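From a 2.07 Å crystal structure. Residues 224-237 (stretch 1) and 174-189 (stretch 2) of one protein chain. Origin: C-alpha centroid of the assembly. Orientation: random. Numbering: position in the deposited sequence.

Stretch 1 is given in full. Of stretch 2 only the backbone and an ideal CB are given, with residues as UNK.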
# COMPACT_ATOMS: atom_id res chain seq x y z
N PRO A 224 13.88 -21.44 -9.12
CA PRO A 224 15.31 -21.35 -8.83
C PRO A 224 15.79 -19.92 -8.61
O PRO A 224 16.66 -19.70 -7.76
CB PRO A 224 15.97 -21.95 -10.08
CG PRO A 224 14.97 -21.72 -11.16
CD PRO A 224 13.63 -21.92 -10.49
N GLY A 225 15.24 -18.97 -9.35
CA GLY A 225 15.60 -17.57 -9.18
C GLY A 225 15.28 -17.08 -7.79
O GLY A 225 16.12 -16.51 -7.10
N LEU A 226 14.04 -17.30 -7.37
CA LEU A 226 13.58 -16.92 -6.04
C LEU A 226 14.46 -17.56 -4.94
O LEU A 226 14.89 -16.88 -4.00
CB LEU A 226 12.11 -17.31 -5.87
CG LEU A 226 11.43 -17.06 -4.53
CD1 LEU A 226 11.54 -15.62 -4.16
CD2 LEU A 226 9.97 -17.48 -4.59
N CYS A 227 14.73 -18.86 -5.09
CA CYS A 227 15.56 -19.58 -4.12
C CYS A 227 17.00 -19.07 -4.03
O CYS A 227 17.56 -19.00 -2.94
CB CYS A 227 15.58 -21.07 -4.44
SG CYS A 227 14.00 -21.90 -4.16
N ALA A 228 17.61 -18.72 -5.16
CA ALA A 228 18.98 -18.20 -5.13
C ALA A 228 19.02 -16.83 -4.45
O ALA A 228 19.95 -16.52 -3.70
CB ALA A 228 19.56 -18.11 -6.54
N TRP A 229 17.99 -16.03 -4.69
CA TRP A 229 17.83 -14.72 -4.05
C TRP A 229 17.66 -14.88 -2.53
O TRP A 229 18.32 -14.19 -1.75
CB TRP A 229 16.65 -13.99 -4.70
CG TRP A 229 16.15 -12.72 -4.05
CD1 TRP A 229 16.65 -11.45 -4.22
CD2 TRP A 229 14.99 -12.59 -3.22
NE1 TRP A 229 15.88 -10.55 -3.52
CE2 TRP A 229 14.86 -11.21 -2.90
CE3 TRP A 229 14.05 -13.49 -2.70
CZ2 TRP A 229 13.83 -10.73 -2.07
CZ3 TRP A 229 13.03 -13.01 -1.89
CH2 TRP A 229 12.93 -11.64 -1.59
N LEU A 230 16.79 -15.80 -2.12
CA LEU A 230 16.63 -16.09 -0.69
C LEU A 230 17.95 -16.49 -0.03
O LEU A 230 18.27 -16.02 1.06
CB LEU A 230 15.59 -17.20 -0.48
CG LEU A 230 14.11 -16.84 -0.62
CD1 LEU A 230 13.26 -18.12 -0.61
CD2 LEU A 230 13.65 -15.89 0.50
N ASP A 231 18.71 -17.37 -0.70
CA ASP A 231 20.03 -17.78 -0.23
C ASP A 231 21.01 -16.61 -0.14
O ASP A 231 21.74 -16.48 0.83
CB ASP A 231 20.61 -18.85 -1.16
CG ASP A 231 19.98 -20.22 -0.95
OD1 ASP A 231 19.16 -20.38 -0.03
OD2 ASP A 231 20.33 -21.14 -1.71
N ARG A 232 21.00 -15.79 -1.19
CA ARG A 232 21.85 -14.62 -1.33
C ARG A 232 21.66 -13.65 -0.15
O ARG A 232 22.61 -13.22 0.51
CB ARG A 232 21.53 -13.94 -2.68
CG ARG A 232 22.21 -12.63 -3.01
CD ARG A 232 21.93 -12.23 -4.48
NE ARG A 232 22.25 -13.32 -5.41
CZ ARG A 232 21.36 -13.93 -6.19
NH1 ARG A 232 20.10 -13.54 -6.22
NH2 ARG A 232 21.75 -14.93 -6.98
N ILE A 233 20.41 -13.32 0.14
CA ILE A 233 20.13 -12.38 1.22
C ILE A 233 20.49 -13.01 2.57
O ILE A 233 21.09 -12.36 3.43
CB ILE A 233 18.67 -11.93 1.19
CG1 ILE A 233 18.40 -11.22 -0.14
CG2 ILE A 233 18.36 -11.02 2.36
CD1 ILE A 233 16.98 -10.80 -0.33
N ASN A 234 20.17 -14.29 2.73
CA ASN A 234 20.53 -15.00 3.96
C ASN A 234 22.04 -15.11 4.20
O ASN A 234 22.47 -15.34 5.34
CB ASN A 234 19.90 -16.40 3.95
CG ASN A 234 18.51 -16.41 4.58
OD1 ASN A 234 18.34 -16.01 5.72
ND2 ASN A 234 17.52 -16.88 3.84
N ALA A 235 22.84 -14.96 3.15
CA ALA A 235 24.30 -15.00 3.30
C ALA A 235 24.91 -13.64 3.69
O ALA A 235 26.08 -13.57 4.07
CB ALA A 235 24.94 -15.51 2.01
N ARG A 236 24.13 -12.56 3.57
CA ARG A 236 24.64 -11.22 3.90
C ARG A 236 24.98 -11.14 5.37
O ARG A 236 24.21 -11.61 6.20
CB ARG A 236 23.62 -10.14 3.53
CG ARG A 236 23.25 -10.08 2.05
CD ARG A 236 22.22 -8.97 1.78
NE ARG A 236 22.70 -7.66 2.21
CZ ARG A 236 23.43 -6.85 1.45
NH1 ARG A 236 23.74 -7.21 0.21
NH2 ARG A 236 23.83 -5.67 1.91
N PRO A 237 26.14 -10.54 5.72
CA PRO A 237 26.56 -10.46 7.12
C PRO A 237 25.54 -9.78 8.05
O PRO A 237 25.36 -10.25 9.16
CB PRO A 237 27.86 -9.64 7.04
CG PRO A 237 28.41 -10.00 5.69
CD PRO A 237 27.19 -10.06 4.80
N UNK A 174 2.03 -14.29 -6.60
CA UNK A 174 3.10 -13.49 -6.00
C UNK A 174 4.47 -14.10 -6.26
O UNK A 174 5.43 -13.40 -6.58
CB UNK A 174 2.87 -13.35 -4.49
N UNK A 175 4.55 -15.41 -6.09
CA UNK A 175 5.79 -16.15 -6.28
C UNK A 175 6.23 -16.17 -7.75
O UNK A 175 7.42 -16.06 -8.06
CB UNK A 175 5.62 -17.58 -5.77
N UNK A 176 5.26 -16.33 -8.66
CA UNK A 176 5.55 -16.25 -10.10
C UNK A 176 6.10 -14.87 -10.47
O UNK A 176 7.02 -14.75 -11.28
CB UNK A 176 4.29 -16.55 -10.92
N UNK A 177 5.56 -13.81 -9.87
CA UNK A 177 6.02 -12.46 -10.20
C UNK A 177 7.47 -12.25 -9.77
O UNK A 177 8.26 -11.63 -10.48
CB UNK A 177 5.12 -11.41 -9.54
N UNK A 178 7.81 -12.76 -8.59
CA UNK A 178 9.16 -12.65 -8.06
C UNK A 178 10.14 -13.41 -8.93
O UNK A 178 11.24 -12.93 -9.20
CB UNK A 178 9.22 -13.17 -6.62
N UNK A 179 9.72 -14.60 -9.36
CA UNK A 179 10.58 -15.45 -10.17
C UNK A 179 10.82 -14.83 -11.53
O UNK A 179 11.91 -14.93 -12.08
CB UNK A 179 9.97 -16.84 -10.33
N UNK A 180 9.78 -14.20 -12.06
CA UNK A 180 9.87 -13.47 -13.32
C UNK A 180 11.07 -12.52 -13.35
O UNK A 180 11.72 -12.36 -14.37
CB UNK A 180 8.58 -12.68 -13.56
N UNK A 181 11.39 -11.91 -12.21
CA UNK A 181 12.49 -10.95 -12.16
C UNK A 181 13.78 -11.61 -11.66
O UNK A 181 14.85 -11.46 -12.26
CB UNK A 181 12.12 -9.77 -11.26
N UNK A 182 13.66 -12.39 -10.59
CA UNK A 182 14.84 -12.96 -9.92
C UNK A 182 15.49 -14.10 -10.71
O UNK A 182 16.63 -14.48 -10.43
CB UNK A 182 14.45 -13.47 -8.53
N UNK A 183 14.77 -14.62 -11.69
CA UNK A 183 15.34 -15.59 -12.62
C UNK A 183 16.25 -14.91 -13.63
O UNK A 183 16.88 -15.58 -14.44
CB UNK A 183 14.23 -16.35 -13.34
N UNK A 184 16.33 -13.58 -13.60
CA UNK A 184 17.11 -12.84 -14.59
C UNK A 184 18.16 -11.91 -13.98
O UNK A 184 19.03 -11.43 -14.68
CB UNK A 184 16.16 -12.02 -15.47
N UNK A 185 18.06 -11.65 -12.69
CA UNK A 185 18.99 -10.73 -12.04
C UNK A 185 19.06 -11.04 -10.54
O UNK A 185 18.19 -11.74 -10.03
CB UNK A 185 18.57 -9.28 -12.27
N UNK A 186 20.08 -10.52 -9.86
CA UNK A 186 20.38 -10.90 -8.48
C UNK A 186 19.45 -10.27 -7.45
O UNK A 186 19.19 -10.85 -6.40
CB UNK A 186 21.82 -10.52 -8.15
N UNK A 187 18.96 -9.07 -7.74
CA UNK A 187 18.11 -8.35 -6.79
C UNK A 187 16.93 -7.74 -7.53
O UNK A 187 16.95 -7.64 -8.75
CB UNK A 187 18.90 -7.27 -6.05
N UNK A 188 15.91 -7.31 -6.79
CA UNK A 188 14.66 -6.93 -7.46
C UNK A 188 14.84 -5.69 -8.37
O UNK A 188 14.26 -5.65 -9.46
CB UNK A 188 13.58 -6.65 -6.41
N UNK A 189 15.64 -4.71 -7.94
CA UNK A 189 16.00 -3.56 -8.80
C UNK A 189 17.46 -3.71 -9.22
O UNK A 189 18.31 -4.03 -8.38
CB UNK A 189 15.78 -2.23 -8.08

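The helix of stretch 2, 174 to 182, crosses that of stretch 1 at 79°, the axes 7.8 Å apart at closest approach. At position 174 the ideal CB has nothing of stretch 1 within 5.5 Å; it is Ser174.

Position 175 points sideways, its CB 4.5 Å from Leu226 CD2. A modest apolar side chain suits this methyl, and Val175 brings CG1 to 3.9 Å from Leu226 CD2. Position 176 points away from stretch 1 and 177 is out of its reach, so stretch 1 makes no demand on either. They are Ala176 and Arg177, whose NH1 donates to the side chain at 181.

Position 178 points toward stretch 1, its CB 4.2 Å from Leu226 CD1, a place for a branched apolar residue; Leu178 sets CD1 4.1 Å from Leu226 CD1.

Position 179 points sideways, yet beyond it lie the amides of Gly225 and Leu226, in the first turn of their helix and so without backbone acceptors within it. A long side chain with an acceptor is wanted, Gln or Glu; two amides side by side favour a carboxylate, which has two acceptor oxygens. Glu179 accepts from both: Leu226 N donates to Glu179 OE1 (2.7 Å) and Gly225 N to Glu179 OE2 (2.8 Å).

Stretch 1 does not constrain 180 and 181, which are out of reach: Glu180 and Thr181.

Position 182 points toward stretch 1, its CB 4.4 Å from Trp229 CB and 4.0 Å from Leu226 N. Its backbone passes so close that a CB on Gly225 would clash with C of 182 and N of 183. Leu, Ile or Met could fill the space beside the indole. Leu182 lays CD1 over the five-membered ring of Trp229, 3.6 Å from its centroid, and completes the hole around Leu226 with 175, 178 and 179.

Position 183, sideways and with its CB 4.5 Å from Gly225 CA, could take several residues; Ser183 OG donates a hydrogen bond to Glu179 O. Positions 184 and 185 point away: Lys184 and Gln185.

At 186 the CB lies 3.9 Å from Arg232 NE, inviting an acid. Asp186 forms a salt bridge, OD1 to Arg232 NH2 at 3.4 Å, over the guanidinium face and thus by charge alone; Asp186 O accepts a weak bond from Arg232 NH1 (2.8 Å).

Position 187 starts sideways, its CB 5.1 Å from Trp229 CD1, with the Arg232 chain beyond; a long or aromatic residue could reach it. Tyr187 offers its ring face to Arg232 CD, 4.0 Å from the centroid, and its edge to Ile233.

Position 188, its ideal CB 5.4 Å from Trp229 NE1, suits an extended apolar chain. Leu188 CD1 reaches Trp229 CZ2 at 4.2 Å. Position 189 is out of reach: Val189.

Stretch 2 (174-189) SVARLEETLSKQDYLV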
# COMPACT_ATOMS: atom_id res chain seq x y z
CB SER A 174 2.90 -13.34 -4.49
OG SER A 174 1.73 -12.60 -4.19
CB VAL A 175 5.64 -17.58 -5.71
CG1 VAL A 175 6.61 -18.54 -6.37
CG2 VAL A 175 5.80 -17.56 -4.20
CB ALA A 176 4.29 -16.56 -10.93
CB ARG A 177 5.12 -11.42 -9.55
CG ARG A 177 5.58 -9.99 -9.81
CD ARG A 177 5.56 -9.69 -11.31
NE ARG A 177 6.13 -8.37 -11.58
CZ ARG A 177 7.41 -8.15 -11.84
NH1 ARG A 177 8.27 -9.17 -11.88
NH2 ARG A 177 7.84 -6.91 -12.07
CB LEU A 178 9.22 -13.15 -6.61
CG LEU A 178 8.59 -12.23 -5.56
CD1 LEU A 178 8.39 -12.98 -4.25
CD2 LEU A 178 9.46 -11.00 -5.33
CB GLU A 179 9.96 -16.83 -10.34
CG GLU A 179 10.83 -17.78 -11.14
CD GLU A 179 12.08 -18.15 -10.38
OE1 GLU A 179 12.11 -17.92 -9.15
OE2 GLU A 179 13.03 -18.67 -11.00
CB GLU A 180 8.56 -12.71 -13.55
CG GLU A 180 8.48 -11.90 -14.82
CD GLU A 180 7.12 -11.22 -14.96
OE1 GLU A 180 6.12 -11.76 -14.45
OE2 GLU A 180 7.06 -10.13 -15.58
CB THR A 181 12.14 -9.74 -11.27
OG1 THR A 181 11.08 -8.98 -11.87
CG2 THR A 181 13.36 -8.84 -11.06
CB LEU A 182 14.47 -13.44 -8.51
CG LEU A 182 14.11 -12.25 -7.61
CD1 LEU A 182 13.49 -12.71 -6.28
CD2 LEU A 182 15.35 -11.40 -7.35
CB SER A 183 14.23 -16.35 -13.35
OG SER A 183 13.53 -15.49 -14.24
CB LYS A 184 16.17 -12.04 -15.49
CG LYS A 184 15.34 -12.90 -16.41
CD LYS A 184 13.99 -12.27 -16.72
CE LYS A 184 13.09 -13.27 -17.44
NZ LYS A 184 11.65 -12.90 -17.38
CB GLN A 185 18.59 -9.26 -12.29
CG GLN A 185 17.20 -8.88 -11.80
CD GLN A 185 16.78 -7.48 -12.26
OE1 GLN A 185 16.81 -7.18 -13.45
NE2 GLN A 185 16.36 -6.64 -11.32
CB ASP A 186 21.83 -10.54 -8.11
CG ASP A 186 22.86 -11.50 -8.71
OD1 ASP A 186 22.47 -12.55 -9.28
OD2 ASP A 186 24.07 -11.19 -8.62
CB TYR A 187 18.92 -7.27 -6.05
CG TYR A 187 20.02 -7.82 -5.16
CD1 TYR A 187 19.72 -8.40 -3.93
CD2 TYR A 187 21.36 -7.75 -5.53
CE1 TYR A 187 20.70 -8.89 -3.10
CE2 TYR A 187 22.37 -8.26 -4.70
CZ TYR A 187 22.03 -8.82 -3.49
OH TYR A 187 23.00 -9.33 -2.64
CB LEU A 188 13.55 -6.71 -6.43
CG LEU A 188 13.12 -8.04 -5.80
CD1 LEU A 188 12.20 -7.82 -4.60
CD2 LEU A 188 12.45 -8.95 -6.83
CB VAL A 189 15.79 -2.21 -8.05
CG1 VAL A 189 16.00 -1.00 -9.00
CG2 VAL A 189 14.39 -2.17 -7.40
O HOH W 1 18.13 -14.66 -8.26
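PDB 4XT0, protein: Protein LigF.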